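Local coordinates for ABC sugar transporter, periplasmic sugar binding protein (Legionella pneumophila subsp. pneumophila, PDB 3ROT) that probably binds a sugar in the periplasm and hands it to an ABC transporter for uptake, as other bacterial solute-binding proteins of its family do, at residues K5-T10 and D35-A40; D15-S20 and S223-P228; L21-K26 and Q246-G251; T60-I65 and L85-I90; V89-T94 and N102-F107. All blocks are in the same frame, centred on the assembly; numbering follows the deposited sequence.

Interaction 1: residues K5-T10 and D35-A40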
# COMPACT_ATOMS: atom_id res chain seq x y z
N LYS A 5 15.48 25.99 -6.07
CA LYS A 5 15.30 24.57 -5.73
C LYS A 5 14.82 24.33 -4.30
O LYS A 5 15.37 24.86 -3.34
CB LYS A 5 16.62 23.82 -5.95
CG LYS A 5 16.50 22.34 -5.67
CD LYS A 5 15.36 21.71 -6.46
CE LYS A 5 15.33 20.19 -6.30
NZ LYS A 5 16.64 19.60 -6.68
N TYR A 6 13.79 23.50 -4.18
CA TYR A 6 13.22 23.17 -2.88
C TYR A 6 13.11 21.66 -2.72
O TYR A 6 13.00 20.92 -3.70
CB TYR A 6 11.84 23.81 -2.72
CG TYR A 6 11.87 25.32 -2.66
CD1 TYR A 6 12.10 25.99 -1.45
CD2 TYR A 6 11.72 26.08 -3.82
CE1 TYR A 6 12.18 27.38 -1.41
CE2 TYR A 6 11.80 27.46 -3.78
CZ TYR A 6 12.03 28.11 -2.58
OH TYR A 6 12.11 29.48 -2.55
N TYR A 7 13.13 21.20 -1.47
CA TYR A 7 13.03 19.78 -1.16
C TYR A 7 11.92 19.49 -0.15
O TYR A 7 11.69 20.26 0.78
CB TYR A 7 14.34 19.26 -0.56
CG TYR A 7 15.48 19.09 -1.53
CD1 TYR A 7 15.58 17.95 -2.33
CD2 TYR A 7 16.48 20.05 -1.63
CE1 TYR A 7 16.65 17.77 -3.19
CE2 TYR A 7 17.57 19.88 -2.50
CZ TYR A 7 17.64 18.74 -3.27
OH TYR A 7 18.72 18.55 -4.10
N LEU A 8 11.23 18.37 -0.36
CA LEU A 8 10.19 17.91 0.56
C LEU A 8 10.67 16.51 0.92
O LEU A 8 10.68 15.61 0.09
CB LEU A 8 8.81 17.87 -0.11
CG LEU A 8 7.69 17.16 0.68
CD1 LEU A 8 7.67 17.66 2.13
CD2 LEU A 8 6.34 17.41 0.01
N ILE A 9 11.08 16.34 2.17
CA ILE A 9 11.60 15.06 2.61
C ILE A 9 10.72 14.43 3.68
O ILE A 9 10.33 15.10 4.64
CB ILE A 9 13.05 15.24 3.11
CG1 ILE A 9 13.85 15.99 2.03
CG2 ILE A 9 13.68 13.89 3.42
CD1 ILE A 9 15.30 16.32 2.37
N THR A 10 10.38 13.15 3.51
CA THR A 10 9.55 12.45 4.48
C THR A 10 10.14 11.08 4.83
O THR A 10 11.13 10.65 4.24
CB THR A 10 8.10 12.25 3.97
OG1 THR A 10 8.10 11.38 2.83
CG2 THR A 10 7.49 13.60 3.58
N ASP A 35 11.23 24.91 -8.45
CA ASP A 35 11.47 23.49 -8.63
C ASP A 35 11.36 22.78 -7.28
O ASP A 35 11.77 23.32 -6.26
CB ASP A 35 12.84 23.24 -9.25
CG ASP A 35 12.93 23.75 -10.69
OD1 ASP A 35 11.92 23.65 -11.42
OD2 ASP A 35 14.02 24.23 -11.09
N LEU A 36 10.80 21.58 -7.30
CA LEU A 36 10.62 20.81 -6.09
C LEU A 36 10.94 19.34 -6.29
O LEU A 36 10.38 18.68 -7.16
CB LEU A 36 9.18 20.96 -5.59
CG LEU A 36 8.65 19.99 -4.53
CD1 LEU A 36 7.46 20.59 -3.82
CD2 LEU A 36 8.25 18.68 -5.18
N GLN A 37 11.86 18.84 -5.47
CA GLN A 37 12.22 17.44 -5.52
C GLN A 37 11.67 16.80 -4.23
O GLN A 37 11.78 17.38 -3.15
CB GLN A 37 13.74 17.27 -5.59
CG GLN A 37 14.17 15.83 -5.77
CD GLN A 37 15.63 15.69 -6.18
OE1 GLN A 37 16.15 14.57 -6.29
NE2 GLN A 37 16.30 16.82 -6.41
N ILE A 38 11.07 15.62 -4.36
CA ILE A 38 10.52 14.92 -3.21
C ILE A 38 11.36 13.68 -2.94
O ILE A 38 11.57 12.85 -3.82
CB ILE A 38 9.04 14.51 -3.47
CG1 ILE A 38 8.19 15.76 -3.72
CG2 ILE A 38 8.49 13.72 -2.28
CD1 ILE A 38 6.73 15.48 -3.91
N LEU A 39 11.84 13.57 -1.70
CA LEU A 39 12.66 12.44 -1.28
C LEU A 39 11.98 11.68 -0.15
O LEU A 39 11.65 12.27 0.89
CB LEU A 39 14.04 12.93 -0.81
CG LEU A 39 14.88 13.70 -1.84
CD1 LEU A 39 16.19 14.14 -1.19
CD2 LEU A 39 15.15 12.80 -3.05
N ALA A 40 11.77 10.39 -0.35
CA ALA A 40 11.12 9.55 0.65
C ALA A 40 11.50 8.09 0.43
O ALA A 40 11.50 7.60 -0.71
CB ALA A 40 9.60 9.72 0.56
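Y7 and Q37 are paired across the parallel strands 5-9 and 35-39, and their side chains leave the same face of the sheet side by side. Y7 CB starts beside the carbonyl O of Q37. With CG turned anti to the carbonyl carbon (chi1 -74°), the ring runs on along its partner: CD1 comes to 3.8 Å from Q37 CB and lies obliquely 4.0 Å from L39 CD1, and CE1 continues beside Q37 CD at 3.8 Å. K5 reaches the same ring from one face. Its chain, bent at chi2 (54°) and chi4 (-56°), lays CE 4.0 Å above the plane of the Y7 ring, toward the rim, and NZ makes a weak hydrogen bond of 3.5 Å to Y7 OH. The hydroxyl at the tip is also hydrogen-bonded to T60 OG1. Further along this face I9 lies beside L39. On the other face L8 CB packs 4.2 Å from I38 CG1. Five backbone hydrogen bonds of 2.9 to 3.0 Å alternate between the strands, from Y6 N to D35 O at one end to T10 N to L39 O at the other, with CA-H...O contacts between them. The strands belong to a beta-alpha-beta crossover whose helix 16-32 puts F22 and A25 against L8, L36 and I38. Helix 247-264 lies on the same face, touching Y6 and L36, and N262 hydrogen-bonds to Y6 OH. Helix 47-59 packs on the Y7, I9 and L39 face; strand 64-67 adjoins strand 5-9, and 35-39 is an outermost strand of the sheet.

Interaction 2: residues D15-S20 and S223-P228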
# COMPACT_ATOMS: atom_id res chain seq x y z
N ASP A 15 1.78 5.20 2.14
CA ASP A 15 0.48 5.60 2.68
C ASP A 15 -0.14 6.63 1.72
O ASP A 15 0.52 7.60 1.34
CB ASP A 15 0.69 6.24 4.05
CG ASP A 15 -0.60 6.39 4.84
OD1 ASP A 15 -1.67 6.62 4.22
OD2 ASP A 15 -0.55 6.31 6.08
N PRO A 16 -1.41 6.43 1.30
CA PRO A 16 -2.10 7.36 0.40
C PRO A 16 -2.05 8.78 0.95
O PRO A 16 -2.24 9.76 0.22
CB PRO A 16 -3.52 6.80 0.36
CG PRO A 16 -3.29 5.34 0.46
CD PRO A 16 -2.23 5.23 1.54
N TYR A 17 -1.81 8.88 2.26
CA TYR A 17 -1.70 10.15 2.97
C TYR A 17 -0.60 11.01 2.38
O TYR A 17 -0.74 12.22 2.24
CB TYR A 17 -1.38 9.87 4.44
CG TYR A 17 -0.99 11.10 5.23
CD1 TYR A 17 -1.96 11.95 5.75
CD2 TYR A 17 0.36 11.39 5.50
CE1 TYR A 17 -1.61 13.06 6.52
CE2 TYR A 17 0.71 12.50 6.26
CZ TYR A 17 -0.28 13.33 6.77
OH TYR A 17 0.05 14.41 7.55
N TRP A 18 0.53 10.37 2.08
CA TRP A 18 1.68 11.05 1.52
C TRP A 18 1.42 11.62 0.13
O TRP A 18 1.77 12.76 -0.14
CB TRP A 18 2.89 10.12 1.47
CG TRP A 18 3.34 9.64 2.81
CD1 TRP A 18 3.40 8.35 3.25
CD2 TRP A 18 3.79 10.46 3.91
NE1 TRP A 18 3.86 8.30 4.54
CE2 TRP A 18 4.10 9.58 4.97
CE3 TRP A 18 3.94 11.84 4.09
CZ2 TRP A 18 4.58 10.05 6.21
CZ3 TRP A 18 4.42 12.30 5.32
CH2 TRP A 18 4.72 11.40 6.37
N THR A 19 0.82 10.83 -0.75
CA THR A 19 0.56 11.31 -2.10
C THR A 19 -0.30 12.58 -2.06
O THR A 19 -0.22 13.42 -2.95
CB THR A 19 -0.11 10.22 -2.97
OG1 THR A 19 -1.21 9.64 -2.26
CG2 THR A 19 0.88 9.14 -3.31
N SER A 20 -1.13 12.70 -1.03
CA SER A 20 -1.98 13.86 -0.89
C SER A 20 -1.10 15.05 -0.46
O SER A 20 -1.25 16.16 -0.95
CB SER A 20 -3.06 13.58 0.16
OG SER A 20 -3.91 14.70 0.31
N SER A 223 -9.99 6.21 13.33
CA SER A 223 -8.69 6.32 12.69
C SER A 223 -8.23 7.75 12.39
O SER A 223 -8.88 8.73 12.76
CB SER A 223 -8.69 5.49 11.40
OG SER A 223 -7.38 5.28 10.91
N PHE A 224 -7.09 7.83 11.70
CA PHE A 224 -6.51 9.10 11.29
C PHE A 224 -6.30 9.06 9.78
O PHE A 224 -5.90 8.04 9.23
CB PHE A 224 -5.15 9.31 11.95
CG PHE A 224 -5.22 9.69 13.40
CD1 PHE A 224 -4.99 11.00 13.80
CD2 PHE A 224 -5.53 8.74 14.37
CE1 PHE A 224 -5.06 11.37 15.14
CE2 PHE A 224 -5.60 9.10 15.72
CZ PHE A 224 -5.36 10.42 16.10
N ASP A 225 -6.59 10.18 9.13
CA ASP A 225 -6.40 10.35 7.69
C ASP A 225 -7.48 9.75 6.83
O ASP A 225 -7.66 8.53 6.80
CB ASP A 225 -5.04 9.80 7.27
CG ASP A 225 -3.92 10.26 8.19
OD1 ASP A 225 -3.94 11.44 8.61
OD2 ASP A 225 -3.01 9.45 8.47
N LYS A 226 -8.18 10.61 6.10
CA LYS A 226 -9.26 10.18 5.23
C LYS A 226 -8.76 9.78 3.85
O LYS A 226 -8.94 10.50 2.87
CB LYS A 226 -10.31 11.30 5.10
CG LYS A 226 -11.07 11.59 6.39
CD LYS A 226 -12.18 12.62 6.17
CE LYS A 226 -12.95 12.87 7.46
NZ LYS A 226 -14.06 13.86 7.29
N THR A 227 -8.11 8.62 3.78
CA THR A 227 -7.60 8.08 2.52
C THR A 227 -8.81 7.49 1.78
O THR A 227 -9.86 7.28 2.39
CB THR A 227 -6.58 6.95 2.77
OG1 THR A 227 -7.23 5.88 3.46
CG2 THR A 227 -5.41 7.45 3.60
N PRO A 228 -8.67 7.23 0.47
CA PRO A 228 -9.77 6.66 -0.32
C PRO A 228 -10.43 5.45 0.33
O PRO A 228 -11.65 5.37 0.42
CB PRO A 228 -9.09 6.32 -1.65
CG PRO A 228 -8.12 7.47 -1.79
CD PRO A 228 -7.53 7.57 -0.39
O HOH W 1 -2.59 7.23 7.46
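Y17 and D225 meet obliquely, the carboxylate inclined 32° to the plane of the phenol ring. D225 OD1 lies 3.5 Å from both Y17 CD1 and CE1. Y17 is set for this by a CG trans to the backbone N (chi1 169°), which sends the ring out from the first turn of helix 16-32 and its hydroxyl on toward D93, with which it makes a weak hydrogen bond. D15 is the N-cap of that helix: its OD1 accepts from Y17 N in a capping bond, though the position of Y17 N is less sure. T227 crosses D15 at about a right angle and turns its methyl to this contact, CG2 lying 3.9 Å from D15 OD1 and 3.8 Å from P16 CB; its OG1 is engaged with T230. P228 CD adds an apolar touch at 4.2 Å from P16 CB. D225 OD1 is bound by Q245 NE2. No direct hydrogen bond joins the two segments, which come from the two lobes of a type I periplasmic binding protein fold, one built on each parallel sheet. A water bridges them instead, donating to D15 OD2 at 2.6 Å and to D225 OD2 at 2.5 Å. Both of its protons are thus spent on two carboxylates whose OD2 atoms are 4.7 Å apart, which would ease their mutual repulsion if both are ionised. D225 OD2 also binds a glycerol, probably from the crystallisation liquor, consistent with this acidic, aromatic-lined spot belonging to the sugar cleft.

Interaction 3: residues L21-K26 and Q246-G251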
# COMPACT_ATOMS: atom_id res chain seq x y z
N LEU A 21 -0.17 14.79 0.45
CA LEU A 21 0.75 15.82 0.91
C LEU A 21 1.64 16.24 -0.26
O LEU A 21 1.87 17.43 -0.49
CB LEU A 21 1.63 15.28 2.03
CG LEU A 21 2.68 16.28 2.52
CD1 LEU A 21 1.99 17.27 3.42
CD2 LEU A 21 3.81 15.58 3.25
N PHE A 22 2.15 15.26 -0.99
CA PHE A 22 3.03 15.53 -2.13
C PHE A 22 2.35 16.37 -3.22
O PHE A 22 2.97 17.28 -3.78
CB PHE A 22 3.51 14.21 -2.75
CG PHE A 22 4.34 13.35 -1.84
CD1 PHE A 22 5.04 13.91 -0.77
CD2 PHE A 22 4.46 11.98 -2.08
CE1 PHE A 22 5.86 13.12 0.05
CE2 PHE A 22 5.28 11.18 -1.27
CZ PHE A 22 5.98 11.76 -0.20
N GLN A 23 1.10 16.06 -3.53
CA GLN A 23 0.37 16.80 -4.55
C GLN A 23 0.18 18.26 -4.15
O GLN A 23 0.30 19.15 -4.99
CB GLN A 23 -0.98 16.13 -4.84
CG GLN A 23 -1.81 16.85 -5.88
CD GLN A 23 -1.07 17.13 -7.19
OE1 GLN A 23 -1.44 18.04 -7.94
NE2 GLN A 23 -0.03 16.35 -7.48
N GLY A 24 -0.12 18.50 -2.87
CA GLY A 24 -0.28 19.87 -2.41
C GLY A 24 1.02 20.65 -2.57
O GLY A 24 1.02 21.82 -2.96
N ALA A 25 2.13 20.00 -2.26
CA ALA A 25 3.43 20.63 -2.37
C ALA A 25 3.77 20.92 -3.84
O ALA A 25 4.23 22.01 -4.19
CB ALA A 25 4.49 19.73 -1.75
N LYS A 26 3.52 19.93 -4.70
CA LYS A 26 3.77 20.05 -6.14
C LYS A 26 2.90 21.13 -6.79
O LYS A 26 3.37 21.87 -7.67
CB LYS A 26 3.52 18.70 -6.83
CG LYS A 26 4.45 17.60 -6.34
CD LYS A 26 4.35 16.33 -7.19
CE LYS A 26 2.94 15.75 -7.16
NZ LYS A 26 2.88 14.43 -7.86
N GLN A 246 -5.59 17.24 6.96
CA GLN A 246 -5.54 18.01 5.71
C GLN A 246 -4.13 18.04 5.12
O GLN A 246 -3.52 19.11 5.01
CB GLN A 246 -6.03 19.45 5.92
CG GLN A 246 -7.48 19.55 6.37
CD GLN A 246 -8.08 20.92 6.17
OE1 GLN A 246 -7.80 21.86 6.92
NE2 GLN A 246 -8.91 21.05 5.14
N PRO A 247 -3.59 16.88 4.73
CA PRO A 247 -2.24 16.81 4.14
C PRO A 247 -1.99 17.68 2.90
O PRO A 247 -0.90 18.22 2.74
CB PRO A 247 -2.05 15.32 3.85
CG PRO A 247 -3.44 14.77 3.80
CD PRO A 247 -4.15 15.53 4.90
N PHE A 248 -2.99 17.82 2.05
CA PHE A 248 -2.85 18.64 0.84
C PHE A 248 -2.52 20.08 1.25
O PHE A 248 -1.61 20.70 0.69
CB PHE A 248 -4.15 18.62 0.03
CG PHE A 248 -4.07 19.41 -1.25
CD1 PHE A 248 -3.84 18.76 -2.47
CD2 PHE A 248 -4.20 20.80 -1.25
CE1 PHE A 248 -3.74 19.49 -3.66
CE2 PHE A 248 -4.10 21.54 -2.43
CZ PHE A 248 -3.86 20.88 -3.64
N LEU A 249 -3.26 20.59 2.22
CA LEU A 249 -3.06 21.95 2.73
C LEU A 249 -1.67 22.08 3.35
O LEU A 249 -0.97 23.09 3.15
CB LEU A 249 -4.13 22.27 3.79
CG LEU A 249 -4.14 23.70 4.33
CD1 LEU A 249 -4.47 24.67 3.19
CD2 LEU A 249 -5.17 23.82 5.44
N MSE A 250 -1.28 21.06 4.09
CA MSE A 250 0.02 21.00 4.75
C MSE A 250 1.08 21.15 3.67
O MSE A 250 1.98 21.98 3.78
CB MSE A 250 0.16 19.64 5.44
CG MSE A 250 1.12 19.57 6.63
SE MSE A 250 1.12 17.76 7.36
CE MSE A 250 -0.69 17.62 7.89
N GLY A 251 0.97 20.33 2.63
CA GLY A 251 1.93 20.39 1.54
C GLY A 251 1.97 21.74 0.87
O GLY A 251 3.02 22.37 0.79
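G24 and G251 bring helix segments 21-26 and 247-251 together with their axes only 6.5 Å apart and a crossing angle of -37°, G24 C lying 3.7 Å from G251 C. Neither glycine has a side chain to hold the helices off, and the backbones touch through CA-H...O contacts: L21 CA to P247 O, G24 CA to F248 O at 3.5 Å, and, in the reverse sense, G251 CA to L21 O. F248 closes one flank. Its first bond leaves the helix pointing away from the partner, but the trans setting of CG against the backbone N (chi1 -178°) brings the ring back so that one face covers G24. G24 CA sits 3.7 Å from the ring centroid and 12° off the normal, a CH-pi contact over the centre of the face. Q23 runs alongside, its CG meeting the ring edge 4.0 Å from F248 CE1. L21 fills the other flank, its CD1 methyl wedged between P247 O and M250, a selenomethionine, where it lies 3.6 Å from CB. L21 CB meets P247 CB at 4.1 Å, in the first turn of helix 247-264. R212 of the second subunit packs on Q23 and F248, so this flank faces the other subunit. Helix 16-32 follows strand 5-9 in the chain, and helix 247-264 returns the chain to the same lobe. Their union is a glycine-mediated close helix pair, resembling in its CA-H...O contacts the glycine-rich crossings best known from membrane helix dimers.

Interaction 4: residues T60-I65 and L85-I90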
# COMPACT_ATOMS: atom_id res chain seq x y z
N THR A 60 23.60 20.37 -1.79
CA THR A 60 23.22 21.13 -2.98
C THR A 60 22.86 22.58 -2.68
O THR A 60 22.56 23.34 -3.60
CB THR A 60 22.02 20.48 -3.71
OG1 THR A 60 20.87 20.56 -2.86
CG2 THR A 60 22.31 19.03 -4.04
N TYR A 61 22.89 22.95 -1.41
CA TYR A 61 22.55 24.32 -1.00
C TYR A 61 21.23 24.78 -1.62
O TYR A 61 21.19 25.74 -2.39
CB TYR A 61 23.68 25.28 -1.39
CG TYR A 61 24.92 25.12 -0.55
CD1 TYR A 61 25.01 25.70 0.72
CD2 TYR A 61 25.99 24.34 -0.99
CE1 TYR A 61 26.12 25.49 1.54
CE2 TYR A 61 27.11 24.11 -0.18
CZ TYR A 61 27.17 24.69 1.08
OH TYR A 61 28.26 24.46 1.90
N PRO A 62 20.12 24.10 -1.29
CA PRO A 62 18.80 24.45 -1.82
C PRO A 62 18.23 25.72 -1.19
O PRO A 62 18.74 26.21 -0.18
CB PRO A 62 17.96 23.22 -1.49
CG PRO A 62 18.53 22.80 -0.18
CD PRO A 62 20.02 22.90 -0.42
N SER A 63 17.17 26.26 -1.78
CA SER A 63 16.53 27.46 -1.27
C SER A 63 15.77 27.17 0.02
O SER A 63 15.55 28.06 0.84
CB SER A 63 15.56 28.03 -2.32
OG SER A 63 16.25 28.43 -3.50
N GLY A 64 15.37 25.91 0.20
CA GLY A 64 14.65 25.54 1.40
C GLY A 64 14.32 24.07 1.42
O GLY A 64 14.35 23.39 0.39
N ILE A 65 13.99 23.56 2.61
CA ILE A 65 13.64 22.16 2.79
C ILE A 65 12.49 22.03 3.76
O ILE A 65 12.44 22.71 4.78
CB ILE A 65 14.83 21.34 3.36
CG1 ILE A 65 15.97 21.26 2.34
CG2 ILE A 65 14.37 19.91 3.70
CD1 ILE A 65 17.18 20.50 2.85
N LEU A 85 24.45 26.27 7.71
CA LEU A 85 24.57 26.65 6.31
C LEU A 85 23.55 27.71 5.93
O LEU A 85 23.55 28.22 4.81
CB LEU A 85 24.41 25.41 5.42
CG LEU A 85 25.42 24.30 5.66
CD1 LEU A 85 25.09 23.08 4.80
CD2 LEU A 85 26.82 24.81 5.36
N ASN A 86 22.67 28.03 6.87
CA ASN A 86 21.64 29.04 6.66
C ASN A 86 20.56 28.60 5.66
O ASN A 86 19.93 29.43 5.01
CB ASN A 86 22.27 30.36 6.21
CG ASN A 86 21.28 31.51 6.21
OD1 ASN A 86 20.67 31.82 7.24
ND2 ASN A 86 21.11 32.14 5.05
N ILE A 87 20.37 27.29 5.53
CA ILE A 87 19.35 26.74 4.65
C ILE A 87 18.08 26.63 5.50
O ILE A 87 18.07 25.93 6.52
CB ILE A 87 19.73 25.33 4.14
CG1 ILE A 87 20.97 25.42 3.24
CG2 ILE A 87 18.56 24.72 3.35
CD1 ILE A 87 21.57 24.08 2.88
N PRO A 88 17.01 27.33 5.10
CA PRO A 88 15.75 27.29 5.86
C PRO A 88 15.16 25.89 5.90
O PRO A 88 15.10 25.20 4.89
CB PRO A 88 14.85 28.25 5.09
CG PRO A 88 15.82 29.15 4.37
CD PRO A 88 16.88 28.20 3.92
N VAL A 89 14.72 25.47 7.08
CA VAL A 89 14.11 24.16 7.22
C VAL A 89 12.78 24.29 7.95
O VAL A 89 12.70 24.90 9.01
CB VAL A 89 15.00 23.19 8.01
CG1 VAL A 89 14.33 21.83 8.09
CG2 VAL A 89 16.36 23.06 7.33
N ILE A 90 11.74 23.74 7.34
CA ILE A 90 10.40 23.78 7.92
C ILE A 90 10.00 22.36 8.27
O ILE A 90 10.23 21.43 7.50
CB ILE A 90 9.38 24.40 6.93
CG1 ILE A 90 9.59 25.91 6.87
CG2 ILE A 90 7.95 24.08 7.35
CD1 ILE A 90 8.60 26.63 5.97
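I65 O is gripped from strand 89-92 by two groups: I90 N gives it a straight hydrogen bond of 2.8 Å (167° at the hydrogen), and V89 CA adds a CA-H...O contact. The opposite exchange is made at P88 O, which accepts from I65 N at 3.0 Å and meets G64 CA. These bonds frame the parallel bridge between I65 and V89. Ahead of this bridge side chains carry the contact. I87 points into segment 60-65 with its CG1 arm opposite the carbonyl carbon (chi1 -65°): CD1 reaches P62 CD at 3.8 Å and Y61 CA at 4.0 Å, while the CG2 branch lies 4.0 Å from P62 CG. The isoleucine and the proline ring cross at about a right angle. Y61, with positive phi just after helix 47-59, brings its ring across L85 at about a right angle, so that L85 CD2 touches Y61 CE1 at 3.9 Å, obliquely to the ring. S63 O abuts P88 CD at 3.4 Å and takes a hydrogen bond from N262 ND2. N86 has positive phi and closes helix 76-85 with a Schellman motif, turning the chain back toward strand 89-92. Strand 64-67, helix 76-85 and strand 89-92 thus form a beta-alpha-beta unit, joined here at the beginnings of its two strands. Strand 5-9 lies on the far side of 64-67, helix 47-59 packs L58 on I65 and I87, and helix 247-264 lies against P88 and I90.

Interaction 5: residues V89-T94 and N102-F107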
# COMPACT_ATOMS: atom_id res chain seq x y z
N VAL A 89 14.72 25.47 7.08
CA VAL A 89 14.11 24.16 7.22
C VAL A 89 12.78 24.29 7.95
O VAL A 89 12.70 24.90 9.01
CB VAL A 89 15.00 23.19 8.01
CG1 VAL A 89 14.33 21.83 8.09
CG2 VAL A 89 16.36 23.06 7.33
N ILE A 90 11.74 23.74 7.34
CA ILE A 90 10.40 23.78 7.92
C ILE A 90 10.00 22.36 8.27
O ILE A 90 10.23 21.43 7.50
CB ILE A 90 9.38 24.40 6.93
CG1 ILE A 90 9.59 25.91 6.87
CG2 ILE A 90 7.95 24.08 7.35
CD1 ILE A 90 8.60 26.63 5.97
N ALA A 91 9.42 22.17 9.45
CA ALA A 91 9.00 20.84 9.87
C ALA A 91 7.53 20.65 9.48
O ALA A 91 6.71 21.53 9.69
CB ALA A 91 9.17 20.67 11.38
N VAL A 92 7.23 19.49 8.90
CA VAL A 92 5.86 19.18 8.51
C VAL A 92 5.47 17.79 9.01
O VAL A 92 6.32 16.90 9.15
CB VAL A 92 5.70 19.22 6.98
CG1 VAL A 92 6.04 20.61 6.46
CG2 VAL A 92 6.59 18.18 6.33
N ASP A 93 4.18 17.64 9.30
CA ASP A 93 3.59 16.38 9.76
C ASP A 93 3.99 15.97 11.17
O ASP A 93 3.14 15.75 12.01
CB ASP A 93 3.94 15.26 8.77
CG ASP A 93 3.40 13.91 9.21
OD1 ASP A 93 2.17 13.69 9.12
OD2 ASP A 93 4.21 13.07 9.64
N THR A 94 5.29 15.85 11.42
CA THR A 94 5.77 15.45 12.73
C THR A 94 6.93 16.34 13.12
O THR A 94 7.79 16.66 12.29
CB THR A 94 6.30 13.99 12.75
OG1 THR A 94 5.31 13.12 12.19
CG2 THR A 94 6.61 13.56 14.19
N ASN A 102 17.08 20.22 17.98
CA ASN A 102 16.61 19.92 16.62
C ASN A 102 16.02 21.18 16.00
O ASN A 102 14.80 21.30 15.86
CB ASN A 102 15.55 18.82 16.66
CG ASN A 102 16.06 17.54 17.30
OD1 ASN A 102 15.75 17.24 18.45
ND2 ASN A 102 16.86 16.80 16.55
N PRO A 103 16.88 22.12 15.60
CA PRO A 103 16.43 23.38 15.00
C PRO A 103 15.67 23.27 13.68
O PRO A 103 16.03 22.48 12.80
CB PRO A 103 17.73 24.17 14.85
CG PRO A 103 18.73 23.10 14.58
CD PRO A 103 18.35 22.02 15.56
N TYR A 104 14.61 24.06 13.58
CA TYR A 104 13.78 24.16 12.39
C TYR A 104 13.03 25.46 12.62
O TYR A 104 12.88 25.89 13.76
CB TYR A 104 12.84 22.94 12.24
CG TYR A 104 11.78 22.77 13.31
CD1 TYR A 104 10.59 23.48 13.26
CD2 TYR A 104 11.99 21.91 14.39
CE1 TYR A 104 9.63 23.36 14.25
CE2 TYR A 104 11.04 21.78 15.39
CZ TYR A 104 9.86 22.51 15.31
OH TYR A 104 8.92 22.43 16.31
N LEU A 105 12.58 26.11 11.54
CA LEU A 105 11.90 27.38 11.68
C LEU A 105 10.50 27.28 12.27
O LEU A 105 10.24 27.77 13.38
CB LEU A 105 11.85 28.10 10.33
CG LEU A 105 13.22 28.52 9.77
CD1 LEU A 105 13.03 29.04 8.36
CD2 LEU A 105 13.86 29.59 10.65
N VAL A 106 9.60 26.64 11.53
CA VAL A 106 8.21 26.49 11.98
C VAL A 106 7.69 25.10 11.66
O VAL A 106 8.33 24.33 10.95
CB VAL A 106 7.30 27.53 11.30
CG1 VAL A 106 7.72 28.93 11.73
CG2 VAL A 106 7.41 27.39 9.78
N PHE A 107 6.52 24.79 12.21
CA PHE A 107 5.89 23.49 12.02
C PHE A 107 4.49 23.61 11.45
O PHE A 107 3.65 24.35 11.98
CB PHE A 107 5.83 22.76 13.37
CG PHE A 107 5.02 21.49 13.33
CD1 PHE A 107 5.47 20.39 12.61
CD2 PHE A 107 3.84 21.38 14.05
CE1 PHE A 107 4.75 19.20 12.60
CE2 PHE A 107 3.10 20.20 14.05
CZ PHE A 107 3.56 19.10 13.32
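A91 and Y104 form the apolar centre: the alanine methyl CB lies over one face of the phenol ring, 3.9 Å from its centroid and 20° off the normal, a CH-pi contact offset toward the rim. Y104 can lie there because its CG stands between its own backbone N and carbonyl carbon (chi1 65°), bringing the ring in over the strand. K99 also makes a cation-pi contact with this ring. F107 also meets the methyl, its CD1 3.9 Å from A91 CB, and its edge runs on to the turn after the strand, CE1 meeting T94 N in the plane of the ring at 3.6 Å. V106 CG2 lies beside I90 CG1 at 3.9 Å. The bridge of A91 with F107 adds strand 107-109 to 89-92 in the parallel sheet of the N-terminal lobe, as in other type I periplasmic binding proteins. The approach to that bridge is irregular. L105 N bonds to V89 O at 2.8 Å, nearly straight at 171°, and A91 N to V106 O at 2.8 Å, while the buried V106 N has no partner in the model. At the polar edge T94 OG1 donates to D93 OD2 at 2.8 Å from well above the carboxylate plane. D93 OD2 also binds a glycerol, probably from the crystallisation liquor.

In the fold
From the N terminus, interaction 1 closes the first loop, strand 5-9 through helix 16-32 to strand 35-39. Interactions 4 and 5 follow it in series: 60-65 with 85-90 closes the next crossover, and 89-94 with 102-107, beginning on the residues V89 and I90 where interaction 4 ends, extends the same sheet by a further strand. Interactions 2 and 3 both start on helix 16-32, inside the loop of interaction 1, and so cross it; they reach far down the chain to 223-228 and 246-251, cross each other, and enclose interactions 4 and 5. Interaction 3 ties the last long helix to the N-terminal lobe; interaction 2 joins the two lobes.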